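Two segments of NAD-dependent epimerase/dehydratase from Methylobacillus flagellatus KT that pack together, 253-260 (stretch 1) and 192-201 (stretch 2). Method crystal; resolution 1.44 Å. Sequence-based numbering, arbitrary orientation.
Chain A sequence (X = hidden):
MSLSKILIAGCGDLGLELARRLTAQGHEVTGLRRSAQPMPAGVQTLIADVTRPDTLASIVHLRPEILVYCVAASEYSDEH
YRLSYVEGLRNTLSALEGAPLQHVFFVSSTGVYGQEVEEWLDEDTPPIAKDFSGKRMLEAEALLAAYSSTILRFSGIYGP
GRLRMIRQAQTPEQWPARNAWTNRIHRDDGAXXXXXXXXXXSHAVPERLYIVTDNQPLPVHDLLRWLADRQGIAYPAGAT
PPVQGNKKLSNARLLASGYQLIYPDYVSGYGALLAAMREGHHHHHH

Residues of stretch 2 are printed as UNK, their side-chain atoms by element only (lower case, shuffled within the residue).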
ATOM      1  N   ARG A 253      -4.069  11.941   9.788  1.00 14.93           N
ATOM      2  CA  ARG A 253      -2.900  12.621   9.186  1.00 15.42           C
ATOM      3  C   ARG A 253      -3.003  12.668   7.649  1.00 16.65           C
ATOM      4  O   ARG A 253      -2.768  13.691   7.023  1.00 17.36           O
ATOM      5  CB  ARG A 253      -1.581  11.966   9.634  1.00 17.04           C
ATOM      6  CG  ARG A 253      -1.003  12.455  10.982  1.00 19.02           C
ATOM      7  CD  ARG A 253       0.448  12.008  11.057  1.00 21.73           C
ATOM      8  NE  ARG A 253       1.179  12.638  12.147  1.00 24.98           N
ATOM      9  CZ  ARG A 253       1.117  12.241  13.417  1.00 25.23           C
ATOM     10  NH1 ARG A 253       0.340  11.215  13.789  1.00 22.48           N
ATOM     11  NH2 ARG A 253       1.827  12.880  14.323  1.00 25.32           N
ATOM     12  N   LEU A 254      -3.435  11.577   7.016  1.00 15.35           N
ATOM     13  CA  LEU A 254      -3.625  11.593   5.573  1.00 14.56           C
ATOM     14  C   LEU A 254      -4.655  12.658   5.186  1.00 14.37           C
ATOM     15  O   LEU A 254      -4.431  13.441   4.257  1.00 15.49           O
ATOM     16  CB  LEU A 254      -4.040  10.171   5.116  1.00 15.43           C
ATOM     17  CG  LEU A 254      -4.446   9.991   3.659  1.00 13.67           C
ATOM     18  CD1 LEU A 254      -4.242   8.532   3.227  1.00 16.95           C
ATOM     19  CD2 LEU A 254      -5.926  10.386   3.507  1.00 16.45           C
ATOM     20  N   LEU A 255      -5.764  12.756   5.916  1.00 14.55           N
ATOM     21  CA  LEU A 255      -6.765  13.769   5.610  1.00 15.16           C
ATOM     22  C   LEU A 255      -6.173  15.180   5.820  1.00 14.80           C
ATOM     23  O   LEU A 255      -6.441  16.073   4.995  1.00 16.35           O
ATOM     24  CB  LEU A 255      -8.032  13.592   6.458  1.00 15.10           C
ATOM     25  CG  LEU A 255      -8.831  12.319   6.114  1.00 18.85           C
ATOM     26  CD1 LEU A 255     -10.038  12.197   6.978  1.00 21.15           C
ATOM     27  CD2 LEU A 255      -9.259  12.331   4.650  1.00 20.76           C
ATOM     28  N   ALA A 256      -5.380  15.356   6.874  1.00 15.60           N
ATOM     29  CA  ALA A 256      -4.791  16.683   7.186  1.00 16.20           C
ATOM     30  C   ALA A 256      -3.758  17.127   6.160  1.00 17.88           C
ATOM     31  O   ALA A 256      -3.433  18.319   6.076  1.00 18.63           O
ATOM     32  CB  ALA A 256      -4.202  16.691   8.602  1.00 17.72           C
ATOM     33  N   SER A 257      -3.276  16.209   5.326  1.00 17.16           N
ATOM     34  CA  SER A 257      -2.322  16.560   4.261  1.00 16.82           C
ATOM     35  C   SER A 257      -3.031  17.280   3.151  1.00 16.72           C
ATOM     36  O   SER A 257      -2.357  17.867   2.283  1.00 17.63           O
ATOM     37  CB  SER A 257      -1.656  15.309   3.655  1.00 16.94           C
ATOM     38  OG  SER A 257      -2.604  14.591   2.854  1.00 17.38           O
ATOM     39  N   GLY A 258      -4.365  17.211   3.127  1.00 15.51           N
ATOM     40  CA  GLY A 258      -5.150  17.821   2.060  1.00 15.55           C
ATOM     41  C   GLY A 258      -5.525  16.844   0.958  1.00 16.52           C
ATOM     42  O   GLY A 258      -6.282  17.210   0.059  1.00 18.27           O
ATOM     43  N   TYR A 259      -4.998  15.622   1.034  1.00 15.68           N
ATOM     44  CA  TYR A 259      -5.336  14.631   0.025  1.00 15.88           C
ATOM     45  C   TYR A 259      -6.824  14.304   0.094  1.00 15.83           C
ATOM     46  O   TYR A 259      -7.372  14.131   1.185  1.00 17.64           O
ATOM     47  CB  TYR A 259      -4.486  13.358   0.222  1.00 15.43           C
ATOM     48  CG  TYR A 259      -4.903  12.309  -0.799  1.00 14.30           C
ATOM     49  CD1 TYR A 259      -4.557  12.463  -2.143  1.00 15.66           C
ATOM     50  CD2 TYR A 259      -5.663  11.200  -0.425  1.00 14.72           C
ATOM     51  CE1 TYR A 259      -4.958  11.551  -3.118  1.00 14.10           C
ATOM     52  CE2 TYR A 259      -6.046  10.271  -1.373  1.00 14.38           C
ATOM     53  CZ  TYR A 259      -5.727  10.465  -2.708  1.00 14.38           C
ATOM     54  OH  TYR A 259      -6.147   9.596  -3.668  1.00 15.72           O
ATOM     55  N   GLN A 260      -7.464  14.201  -1.070  1.00 15.73           N
ATOM     56  CA  GLN A 260      -8.899  13.851  -1.156  1.00 17.40           C
ATOM     57  C   GLN A 260      -9.076  12.431  -1.667  1.00 15.38           C
ATOM     58  O   GLN A 260      -8.689  12.086  -2.774  1.00 16.31           O
ATOM     59  CB  GLN A 260      -9.665  14.818  -2.044  1.00 18.73           C
ATOM     60  CG  GLN A 260      -9.757  16.194  -1.395  1.00 25.02           C
ATOM     61  CD  GLN A 260     -10.467  17.198  -2.261  1.00 33.25           C
ATOM     62  OE1 GLN A 260     -10.052  17.464  -3.389  1.00 37.34           O
ATOM     63  NE2 GLN A 260     -11.528  17.791  -1.726  1.00 36.08           N
ATOM     64  N   UNK A 192      -2.493   7.396  -5.789  1.00 12.06           N
ATOM     65  CA  UNK A 192      -2.721   8.836  -5.931  1.00 12.15           C
ATOM     66  C   UNK A 192      -2.225   9.586  -4.705  1.00 12.29           C
ATOM     67  O   UNK A 192      -1.766  10.716  -4.817  1.00 13.56           O
ATOM     68  c   UNK A 192      -4.188   9.134  -6.174  1.00 13.34           C
ATOM     69  N   UNK A 193      -2.280   8.985  -3.519  1.00 12.33           N
ATOM     70  CA  UNK A 193      -1.750   9.681  -2.339  1.00 11.63           C
ATOM     71  C   UNK A 193      -0.234   9.803  -2.451  1.00 11.97           C
ATOM     72  O   UNK A 193       0.350  10.866  -2.148  1.00 12.28           O
ATOM     73  c   UNK A 193      -0.812   8.835   1.081  1.00 14.22           C
ATOM     74  c   UNK A 193      -2.138   8.927  -1.059  1.00 11.50           C
ATOM     75  c   UNK A 193      -1.433  11.459   1.675  1.00 14.17           C
ATOM     76  c   UNK A 193      -1.595   9.569   0.203  1.00 12.46           C
ATOM     77  c   UNK A 193      -1.907  10.865   0.517  1.00 14.34           C
ATOM     78  c   UNK A 193      -0.308   9.415   2.250  1.00 13.76           C
ATOM     79  c   UNK A 193      -0.624  10.722   2.539  1.00 14.11           C
ATOM     80  N   UNK A 194       0.442   8.754  -2.889  1.00 11.89           N
ATOM     81  CA  UNK A 194       1.895   8.881  -3.094  1.00 12.38           C
ATOM     82  C   UNK A 194       2.223   9.926  -4.160  1.00 12.84           C
ATOM     83  O   UNK A 194       3.109  10.769  -3.961  1.00 13.33           O
ATOM     84  c   UNK A 194       2.318   6.534  -2.370  1.00 14.60           C
ATOM     85  c   UNK A 194       4.020   7.759  -3.797  1.00 13.37           C
ATOM     86  c   UNK A 194       2.539   7.559  -3.486  1.00 13.61           C
ATOM     87  c   UNK A 194       2.695   5.129  -2.762  1.00 16.04           C
ATOM     88  N   UNK A 195       1.461   9.952  -5.258  1.00 12.87           N
ATOM     89  CA  UNK A 195       1.677  10.998  -6.272  1.00 13.77           C
ATOM     90  C   UNK A 195       1.421  12.360  -5.705  1.00 13.13           C
ATOM     91  O   UNK A 195       2.161  13.313  -6.034  1.00 13.73           O
ATOM     92  c   UNK A 195       0.801  10.771  -7.505  1.00 13.01           C
ATOM     93  N   UNK A 196       0.412  12.481  -4.849  1.00 12.72           N
ATOM     94  CA  UNK A 196       0.123  13.768  -4.217  1.00 12.91           C
ATOM     95  C   UNK A 196       1.294  14.196  -3.328  1.00 13.34           C
ATOM     96  O   UNK A 196       1.730  15.384  -3.374  1.00 14.47           O
ATOM     97  c   UNK A 196      -1.362  14.869  -1.200  1.00 16.22           C
ATOM     98  o   UNK A 196      -2.631  18.190  -0.337  1.00 19.40           O
ATOM     99  c   UNK A 196      -2.266  17.075  -1.086  1.00 16.49           C
ATOM    100  c   UNK A 196      -1.716  15.993  -0.432  1.00 16.05           C
ATOM    101  c   UNK A 196      -1.524  14.880  -2.591  1.00 14.17           C
ATOM    102  c   UNK A 196      -1.174  13.678  -3.416  1.00 13.02           C
ATOM    103  c   UNK A 196      -2.448  17.082  -2.453  1.00 17.85           C
ATOM    104  c   UNK A 196      -2.083  16.004  -3.198  1.00 18.04           C
ATOM    105  N   UNK A 197       1.857  13.265  -2.578  1.00 13.33           N
ATOM    106  CA  UNK A 197       2.975  13.639  -1.694  1.00 13.67           C
ATOM    107  C   UNK A 197       4.176  14.028  -2.538  1.00 15.17           C
ATOM    108  O   UNK A 197       4.954  14.883  -2.150  1.00 16.21           O
ATOM    109  c   UNK A 197       1.931  13.372   1.165  1.00 15.32           C
ATOM    110  c   UNK A 197       3.346  12.496  -0.747  1.00 14.16           C
ATOM    111  c   UNK A 197       2.282  12.155   0.284  1.00 14.57           C
ATOM    112  c   UNK A 197       2.794  10.999   1.116  1.00 17.28           C
ATOM    113  N   UNK A 198       4.341  13.408  -3.699  1.00 15.31           N
ATOM    114  CA  UNK A 198       5.440  13.754  -4.587  1.00 16.79           C
ATOM    115  C   UNK A 198       5.247  15.149  -5.133  1.00 18.67           C
ATOM    116  O   UNK A 198       6.235  15.901  -5.219  1.00 20.31           O
ATOM    117  c   UNK A 198       6.162  10.189  -5.990  1.00 14.68           C
ATOM    118  c   UNK A 198       5.580  12.656  -5.700  1.00 14.87           C
ATOM    119  c   UNK A 198       6.246  11.408  -5.095  1.00 14.44           C
ATOM    120  c   UNK A 198       6.414  13.171  -6.924  1.00 16.96           C
ATOM    121  N   UNK A 199       4.014  15.511  -5.491  1.00 19.08           N
ATOM    122  CA  UNK A 199       3.698  16.872  -5.959  1.00 22.11           C
ATOM    123  C   UNK A 199       3.919  17.915  -4.859  1.00 23.25           C
ATOM    124  O   UNK A 199       4.362  19.040  -5.152  1.00 25.83           O
ATOM    125  c   UNK A 199       0.485  18.353  -7.557  1.00 31.41           C
ATOM    126  n   UNK A 199       0.307  18.385  -8.876  1.00 33.17           N
ATOM    127  c   UNK A 199       2.279  16.935  -6.506  1.00 22.98           C
ATOM    128  o   UNK A 199      -0.455  18.373  -6.753  1.00 32.00           O
ATOM    129  c   UNK A 199       1.912  18.300  -7.071  1.00 27.29           C
ATOM    130  N   UNK A 200       3.663  17.538  -3.607  1.00 22.74           N
ATOM    131  CA  UNK A 200       3.769  18.430  -2.462  1.00 25.09           C
ATOM    132  C   UNK A 200       5.214  18.532  -1.950  1.00 24.11           C
ATOM    133  O   UNK A 200       5.559  19.554  -1.312  1.00 25.06           O
ATOM    134  o   UNK A 200       0.019  19.945  -2.097  1.00 31.16           O
ATOM    135  n   UNK A 200       0.778  19.657   0.003  1.00 30.21           N
ATOM    136  c   UNK A 200       1.342  17.985  -1.631  1.00 27.98           C
ATOM    137  c   UNK A 200       2.852  17.943  -1.308  1.00 24.79           C
ATOM    138  c   UNK A 200       0.665  19.289  -1.260  1.00 27.62           C
ATOM    139  N   UNK A 201       6.049  17.508  -2.184  1.00 23.29           N
ATOM    140  CA  UNK A 201       7.359  17.313  -1.489  1.00 23.20           C
ATOM    141  C   UNK A 201       8.222  18.560  -1.559  1.00 23.68           C
ATOM    142  O   UNK A 201       8.837  18.940  -0.555  1.00 24.08           O
ATOM    143  c   UNK A 201       9.662  15.904  -1.684  1.00 25.49           C
ATOM    144  c   UNK A 201       8.124  16.044  -1.995  1.00 22.93           C
ATOM    145  c   UNK A 201      10.086  15.839  -0.184  1.00 26.57           C
ATOM    146  n   UNK A 201      13.724  16.444   0.001  1.00 27.29           N
ATOM    147  n   UNK A 201      11.541  15.709  -0.031  1.00 25.44           N
ATOM    148  c   UNK A 201      12.430  16.693  -0.173  1.00 26.77           C
ATOM    149  n   UNK A 201      12.035  17.929  -0.495  1.00 27.48           N
TER
HETATM  150  O   HOH W   1       0.837  17.918   2.606  1.00 49.87           O

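Position 192 carries a single side-chain carbon, CB, pointing toward stretch 1 and lying 3.2 Å from Y259 OH. One carbon and nothing more is A192, a small residue at the spot where the tip of a tyrosine arrives; that hydroxyl is satisfied by a hydrogen bond elsewhere in the structure.

Position 193 has one carbon and then a ring of six carbons, with no oxygen. Its CB sits over the face of the Y259 ring, 4.1 Å from the centroid, while the hidden ring meets L254 over one face and Y259 and S257 at its edge. A bare six-carbon ring is F193. L254 CD1 stands 4.0 Å from the centroid of this ring, almost on its normal, and F193 CD1 comes within 3.6 Å of Y259 CG. The two rings form an offset edge-to-face pair, the edge of F193 toward the face of Y259, with planes at 63°.

Position 194 shows four carbons forked at the first, one arm two carbons long. The fork makes it I194, pointing away from stretch 1 and buried against other parts of the protein. At 195 a lone carbon gives A195, set sideways and too far off to touch.

Position 196 has one carbon, a six-carbon ring and an oxygen at the far end. That oxygen is 2.7 Å from S257 O, and the ring lies with one face against Y259 CA. A ring ending in oxygen is Y196, and its OH donates a hydrogen bond to S257 O. Y196 CD2 also packs 3.8 Å from Y259 CB, so one side chain supplies both polar and apolar contact.

Position 197 has four carbons forked at the second, hence L197; its end comes nearer, but its closest approach, L197 CD2 to S257 CB, is still 4.8 Å. Position 198, four carbons forked at the first with one longer arm, is I198, out of reach. Three carbons, the third bearing an oxygen and a nitrogen, make 199 Q199, exposed and also out of reach. Position 200 has the same composition but points toward stretch 1; atom count alone cannot separate glutamine from its isosteric acid, but the nitrogen does, giving Q200. Its NE2 donates to water 1, which in turn donates to S257 O. Position 201 has three carbons, a nitrogen, then a carbon with two more nitrogens: R201, out of reach of stretch 1.

The contact works through a helix face repeating at 192, 193, 196 and 200, set against the end of another helix and the turn after it. S257 OG donates to L254 O at 2.6 Å and accepts from Y259 N at 3.2 Å, tying the turn together, while S257 O is left for Y196 OH and the water. G258, with positive phi, needs to be glycine: an ideal CB would jam against the preceding carbonyl and lie 2.6 Å from Y196 OH. The rule is aromatic packing around Y259, with one direct hydrogen bond pinning the turn.

Stretch 2, residues 192-201: AFIAYLIQQR
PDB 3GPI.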